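Local coordinates for protein S-adenosylmethionine:tRNA ribosyltransferase-isomerase (Thermotoga maritima, PDB 1VKY) that probably transfers and isomerises the ribose of S-adenosylmethionine onto the 7-aminomethyl-7-deazaguanine base of tRNA, giving epoxyqueuosine in the pathway to queuosine, at residues Ser16-Glu21 with Leu310-Ala315; Thr301-Pro306 with Glu325-Ala330. All coordinates share one frame; numbering follows the deposited sequence.

Contact 1. Residues Ser16-Glu21 with Leu310-Ala315; sequences SEFDYE and LLMLVA
F18 lays one face of its ring against M312 and brings an edge to A315, and with L311 beside its CB a single side chain meets three residues of helix 309-318. From F18 CB, which stands 4.2 Å from L311 CD2, the ring leaves with CG anti to the carbonyl carbon (chi1 -60°). F18 CG and CD1 then come up to M312 CG, CD1 at 3.8 Å. This methylene sits above the ring centre, 3.7 Å from the centroid and 10° off the normal, a CH-pi contact. The extended methionine crosses the phenylalanine at about a right angle, and its SD makes a more distant, oblique Met-aromatic contact. Farther out, F18 CE2 reaches A315 CB at 3.6 Å, near the ring plane, and F18 CZ, at the tip, is still 4.1 Å from M312 CG. The N-terminal loop that carries F18 thus closes over a helix of the domain built on the mixed beta-sheet. The loop is shaped by a type I turn from S16 to D19 and by an ST turn, in which S16 OG accepts from F18 N at 3.0 Å. One residue before M312, the CD2 methyl of L311 lies 3.3 Å from the carbonyl O of F18 and also meets the edge of the Y20 ring, at CE2 (3.7 Å). The same leucine touches M324 and Y327 of helix 320-332, while D19 OD1 turns to a salt bridge with R307.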
loop_
_atom_site.group_PDB
_atom_site.type_symbol
_atom_site.label_atom_id
_atom_site.label_comp_id
_atom_site.label_asym_id
_atom_site.label_seq_id
_atom_site.Cartn_x
_atom_site.Cartn_y
_atom_site.Cartn_z
ATOM N N SER B 16 -21.706 16.626 5.049
ATOM C CA SER B 16 -20.758 17.315 4.120
ATOM C C SER B 16 -21.251 17.248 2.680
ATOM O O SER B 16 -21.773 16.225 2.199
ATOM C CB SER B 16 -19.328 16.711 4.219
ATOM O OG SER B 16 -18.367 17.353 3.339
ATOM N N GLU B 17 -21.024 18.353 1.983
ATOM C CA GLU B 17 -21.198 18.416 0.530
ATOM C C GLU B 17 -20.254 17.476 -0.230
ATOM O O GLU B 17 -20.512 17.165 -1.400
ATOM C CB GLU B 17 -20.960 19.851 0.039
ATOM C CG GLU B 17 -22.221 20.632 -0.293
ATOM C CD GLU B 17 -22.075 21.361 -1.614
ATOM O OE1 GLU B 17 -22.868 21.083 -2.545
ATOM O OE2 GLU B 17 -21.144 22.194 -1.723
ATOM N N PHE B 18 -19.173 17.039 0.429
ATOM C CA PHE B 18 -18.168 16.154 -0.195
ATOM C C PHE B 18 -18.223 14.714 0.312
ATOM O O PHE B 18 -17.369 13.870 0.035
ATOM C CB PHE B 18 -16.792 16.793 -0.017
ATOM C CG PHE B 18 -16.702 18.142 -0.653
ATOM C CD1 PHE B 18 -16.901 19.292 0.096
ATOM C CD2 PHE B 18 -16.493 18.264 -2.022
ATOM C CE1 PHE B 18 -16.836 20.512 -0.472
ATOM C CE2 PHE B 18 -16.440 19.505 -2.594
ATOM C CZ PHE B 18 -16.617 20.627 -1.817
ATOM N N ASP B 19 -19.289 14.407 1.032
ATOM C CA ASP B 19 -19.505 13.061 1.488
ATOM C C ASP B 19 -20.129 12.300 0.333
ATOM O O ASP B 19 -20.843 12.873 -0.478
ATOM C CB ASP B 19 -20.456 13.079 2.679
ATOM C CG ASP B 19 -20.295 11.892 3.559
ATOM O OD1 ASP B 19 -19.308 11.124 3.418
ATOM O OD2 ASP B 19 -21.124 11.652 4.445
ATOM N N TYR B 20 -19.834 11.014 0.227
ATOM C CA TYR B 20 -20.524 10.155 -0.715
ATOM C C TYR B 20 -20.336 8.766 -0.155
ATOM O O TYR B 20 -19.491 8.575 0.695
ATOM C CB TYR B 20 -19.953 10.288 -2.140
ATOM C CG TYR B 20 -18.546 9.758 -2.307
ATOM C CD1 TYR B 20 -18.329 8.447 -2.737
ATOM C CD2 TYR B 20 -17.412 10.582 -2.052
ATOM C CE1 TYR B 20 -17.017 7.948 -2.914
ATOM C CE2 TYR B 20 -16.088 10.081 -2.231
ATOM C CZ TYR B 20 -15.926 8.755 -2.630
ATOM O OH TYR B 20 -14.699 8.218 -2.807
ATOM N N GLU B 21 -21.137 7.809 -0.596
ATOM C CA GLU B 21 -21.115 6.485 -0.006
ATOM C C GLU B 21 -20.153 5.629 -0.774
ATOM O O GLU B 21 -20.375 5.362 -1.943
ATOM C CB GLU B 21 -22.521 5.831 -0.028
ATOM N N LEU B 310 -8.533 16.288 -0.693
ATOM C CA LEU B 310 -8.178 16.029 -2.093
ATOM C C LEU B 310 -9.415 16.020 -2.997
ATOM O O LEU B 310 -9.368 16.476 -4.117
ATOM C CB LEU B 310 -7.388 14.722 -2.241
ATOM C CG LEU B 310 -6.073 14.692 -1.435
ATOM C CD1 LEU B 310 -5.272 13.444 -1.729
ATOM C CD2 LEU B 310 -5.230 15.899 -1.776
ATOM N N LEU B 311 -10.509 15.473 -2.504
ATOM C CA LEU B 311 -11.776 15.512 -3.226
ATOM C C LEU B 311 -12.246 16.953 -3.395
ATOM O O LEU B 311 -12.737 17.359 -4.470
ATOM C CB LEU B 311 -12.850 14.645 -2.496
ATOM C CG LEU B 311 -14.218 14.645 -3.135
ATOM C CD1 LEU B 311 -14.132 14.317 -4.636
ATOM C CD2 LEU B 311 -15.144 13.679 -2.369
ATOM N N MET B 312 -12.054 17.770 -2.375
ATOM C CA MET B 312 -12.408 19.193 -2.489
ATOM C C MET B 312 -11.575 19.899 -3.589
ATOM O O MET B 312 -12.092 20.718 -4.341
ATOM C CB MET B 312 -12.221 19.921 -1.163
ATOM C CG MET B 312 -13.141 19.435 -0.026
ATOM S SD MET B 312 -12.534 20.096 1.541
ATOM C CE MET B 312 -13.610 19.140 2.637
ATOM N N LEU B 313 -10.294 19.559 -3.696
ATOM C CA LEU B 313 -9.441 20.156 -4.743
ATOM C C LEU B 313 -9.922 19.725 -6.127
ATOM O O LEU B 313 -10.051 20.536 -7.018
ATOM C CB LEU B 313 -8.001 19.723 -4.523
ATOM C CG LEU B 313 -6.868 20.192 -5.445
ATOM C CD1 LEU B 313 -5.515 20.042 -4.716
ATOM C CD2 LEU B 313 -6.849 19.428 -6.743
ATOM N N VAL B 314 -10.151 18.434 -6.330
ATOM C CA VAL B 314 -10.613 17.956 -7.621
ATOM C C VAL B 314 -11.994 18.529 -7.978
ATOM O O VAL B 314 -12.272 18.863 -9.135
ATOM C CB VAL B 314 -10.614 16.404 -7.680
ATOM C CG1 VAL B 314 -11.151 15.943 -8.961
ATOM C CG2 VAL B 314 -9.189 15.898 -7.519
ATOM N N ALA B 315 -12.859 18.683 -6.987
ATOM C CA ALA B 315 -14.151 19.327 -7.204
ATOM C C ALA B 315 -13.965 20.771 -7.690
ATOM O O ALA B 315 -14.671 21.233 -8.589
ATOM C CB ALA B 315 -14.965 19.293 -5.885
#

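Contact 2. Residues Thr301-Pro306 with Glu325-Ala330; sequences TNFHLP and EAYREA
Y327 reaches from helix 320-332 to the backbone of H304, in the loop that follows strand 298-302 of the mixed beta-sheet, and so ties helix to sheet. The polar contacts gather at its hydroxyl. H304 N donates to Y327 OH at 2.9 Å in a nearly straight bond (174°), and a water joins the same oxygen, at 2.6 Å, to the carbonyl O of N302. Aromatic packing comes next: F303 directs an edge at the face of Y327 with the planes at 59°, and its CD2 lies above the rim of the tyrosine ring, 3.9 Å from CZ. A phenylalanine in place of Y327 would probably leave H304 N and the water without their hydroxyl partner. Apolar contact extends the interface by one helical turn, where A330 CB meets F303 CE2 at 3.6 Å. Within the 301-306 segment, the H304 imidazole is held by T301: NE2 donates to T301 OG1, which lies close to the ring plane and also hydrogen-bonds an unidentified bound molecule. At the edge of the tyrosine ring, H304 O lies near the plane, 3.3 Å from Y327 CE2.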
loop_
_atom_site.group_PDB
_atom_site.type_symbol
_atom_site.label_atom_id
_atom_site.label_comp_id
_atom_site.label_asym_id
_atom_site.label_seq_id
_atom_site.Cartn_x
_atom_site.Cartn_y
_atom_site.Cartn_z
ATOM N N THR B 301 -5.356 12.163 -11.705
ATOM C CA THR B 301 -5.399 11.966 -10.276
ATOM C C THR B 301 -6.156 10.681 -9.897
ATOM O O THR B 301 -6.881 10.115 -10.696
ATOM C CB THR B 301 -6.048 13.192 -9.633
ATOM O OG1 THR B 301 -5.984 13.090 -8.195
ATOM C CG2 THR B 301 -7.531 13.273 -9.968
ATOM N N ASN B 302 -5.978 10.241 -8.654
ATOM C CA ASN B 302 -6.704 9.067 -8.143
ATOM C C ASN B 302 -8.107 9.424 -7.739
ATOM O O ASN B 302 -8.525 10.577 -7.835
ATOM C CB ASN B 302 -5.932 8.435 -6.962
ATOM C CG ASN B 302 -4.557 7.857 -7.375
ATOM O OD1 ASN B 302 -4.344 7.447 -8.520
ATOM N ND2 ASN B 302 -3.631 7.841 -6.424
ATOM N N PHE B 303 -8.869 8.393 -7.362
ATOM C CA PHE B 303 -10.181 8.554 -6.734
ATOM C C PHE B 303 -10.007 8.747 -5.233
ATOM O O PHE B 303 -9.441 7.891 -4.565
ATOM C CB PHE B 303 -11.057 7.353 -7.050
ATOM C CG PHE B 303 -11.633 7.398 -8.414
ATOM C CD1 PHE B 303 -10.970 6.886 -9.468
ATOM C CD2 PHE B 303 -12.854 8.016 -8.628
ATOM C CE1 PHE B 303 -11.531 6.926 -10.744
ATOM C CE2 PHE B 303 -13.404 8.095 -9.868
ATOM C CZ PHE B 303 -12.747 7.538 -10.939
ATOM N N HIS B 304 -10.489 9.876 -4.711
ATOM C CA HIS B 304 -10.207 10.268 -3.339
ATOM C C HIS B 304 -11.354 9.884 -2.426
ATOM O O HIS B 304 -12.425 9.587 -2.884
ATOM C CB HIS B 304 -9.889 11.755 -3.282
ATOM C CG HIS B 304 -8.816 12.166 -4.265
ATOM N ND1 HIS B 304 -7.508 11.753 -4.144
ATOM C CD2 HIS B 304 -8.880 12.868 -5.425
ATOM C CE1 HIS B 304 -6.801 12.213 -5.166
ATOM N NE2 HIS B 304 -7.611 12.894 -5.957
ATOM N N LEU B 305 -11.116 9.903 -1.118
ATOM C CA LEU B 305 -12.083 9.405 -0.165
ATOM C C LEU B 305 -13.144 10.459 0.144
ATOM O O LEU B 305 -12.870 11.687 0.023
ATOM C CB LEU B 305 -11.314 8.991 1.110
ATOM C CG LEU B 305 -10.226 7.894 0.968
ATOM C CD1 LEU B 305 -9.341 7.796 2.219
ATOM C CD2 LEU B 305 -10.903 6.553 0.678
ATOM N N PRO B 306 -14.328 10.006 0.584
ATOM C CA PRO B 306 -15.361 10.898 1.067
ATOM C C PRO B 306 -14.818 11.919 2.026
ATOM O O PRO B 306 -13.980 11.614 2.895
ATOM C CB PRO B 306 -16.347 9.959 1.795
ATOM C CG PRO B 306 -16.186 8.628 1.120
ATOM C CD PRO B 306 -14.751 8.588 0.678
ATOM N N GLU B 325 -21.189 13.663 -9.458
ATOM C CA GLU B 325 -21.857 12.770 -10.417
ATOM C C GLU B 325 -20.868 11.683 -10.898
ATOM O O GLU B 325 -21.158 10.492 -10.884
ATOM C CB GLU B 325 -22.408 13.644 -11.570
ATOM C CG GLU B 325 -22.831 12.936 -12.845
ATOM C CD GLU B 325 -23.502 13.881 -13.861
ATOM O OE1 GLU B 325 -22.941 14.979 -14.185
ATOM N N ALA B 326 -19.657 12.089 -11.256
ATOM C CA ALA B 326 -18.608 11.144 -11.694
ATOM C C ALA B 326 -18.268 10.108 -10.612
ATOM O O ALA B 326 -18.052 8.924 -10.900
ATOM C CB ALA B 326 -17.348 11.911 -12.107
ATOM N N TYR B 327 -18.155 10.561 -9.372
ATOM C CA TYR B 327 -17.854 9.640 -8.271
ATOM C C TYR B 327 -19.011 8.668 -7.989
ATOM O O TYR B 327 -18.793 7.495 -7.664
ATOM C CB TYR B 327 -17.519 10.402 -6.995
ATOM C CG TYR B 327 -16.064 10.720 -6.871
ATOM C CD1 TYR B 327 -15.428 11.527 -7.809
ATOM C CD2 TYR B 327 -15.306 10.221 -5.813
ATOM C CE1 TYR B 327 -14.052 11.846 -7.661
ATOM C CE2 TYR B 327 -13.942 10.509 -5.680
ATOM C CZ TYR B 327 -13.324 11.327 -6.605
ATOM O OH TYR B 327 -11.981 11.634 -6.456
ATOM N N ARG B 328 -20.245 9.142 -8.134
ATOM C CA ARG B 328 -21.377 8.215 -7.986
ATOM C C ARG B 328 -21.360 7.144 -9.081
ATOM O O ARG B 328 -21.610 5.960 -8.811
ATOM C CB ARG B 328 -22.678 8.995 -7.977
ATOM C CG ARG B 328 -22.984 9.641 -6.614
ATOM C CD ARG B 328 -24.439 10.131 -6.495
ATOM N NE ARG B 328 -24.678 11.219 -7.436
ATOM C CZ ARG B 328 -24.365 12.491 -7.237
ATOM N NH1 ARG B 328 -23.808 12.896 -6.096
ATOM N NH2 ARG B 328 -24.624 13.369 -8.197
ATOM N N GLU B 329 -21.045 7.546 -10.322
ATOM C CA GLU B 329 -20.860 6.586 -11.426
ATOM C C GLU B 329 -19.703 5.614 -11.204
ATOM O O GLU B 329 -19.797 4.424 -11.571
ATOM C CB GLU B 329 -20.646 7.291 -12.782
ATOM C CG GLU B 329 -21.875 7.423 -13.679
ATOM C CD GLU B 329 -22.594 6.086 -14.007
ATOM O OE1 GLU B 329 -23.689 5.850 -13.457
ATOM O OE2 GLU B 329 -22.097 5.271 -14.820
ATOM N N ALA B 330 -18.612 6.095 -10.612
ATOM C CA ALA B 330 -17.483 5.214 -10.298
ATOM C C ALA B 330 -17.859 4.114 -9.296
ATOM O O ALA B 330 -17.479 2.959 -9.472
ATOM C CB ALA B 330 -16.292 6.002 -9.784
HETATM O O HOH W 1 -10.530 12.278 -8.568
#

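In the fold
Both contacts are buried and lie about 8 Å apart, centre to centre, on one side of the chain. Contact 1 joins the N-terminal loop to helix 309-318, and contact 2 joins the segment leaving strand 298-302 to helix 320-332, the next helix in the chain. They meet directly: Y20 OH makes a probable hydrogen bond to H304 O, at 2.7 Å, and the rings of Y20 and Y327 pack edge-to-face. Their chemistry differs. Contact 1 is apolar, with Y20 and M312 partly exposed and S16, E17 and D19 of the loop facing solvent, whereas contact 2, its touching residues all buried, combines aromatic packing with a backbone-to-hydroxyl hydrogen bond and a water, beside the sheet.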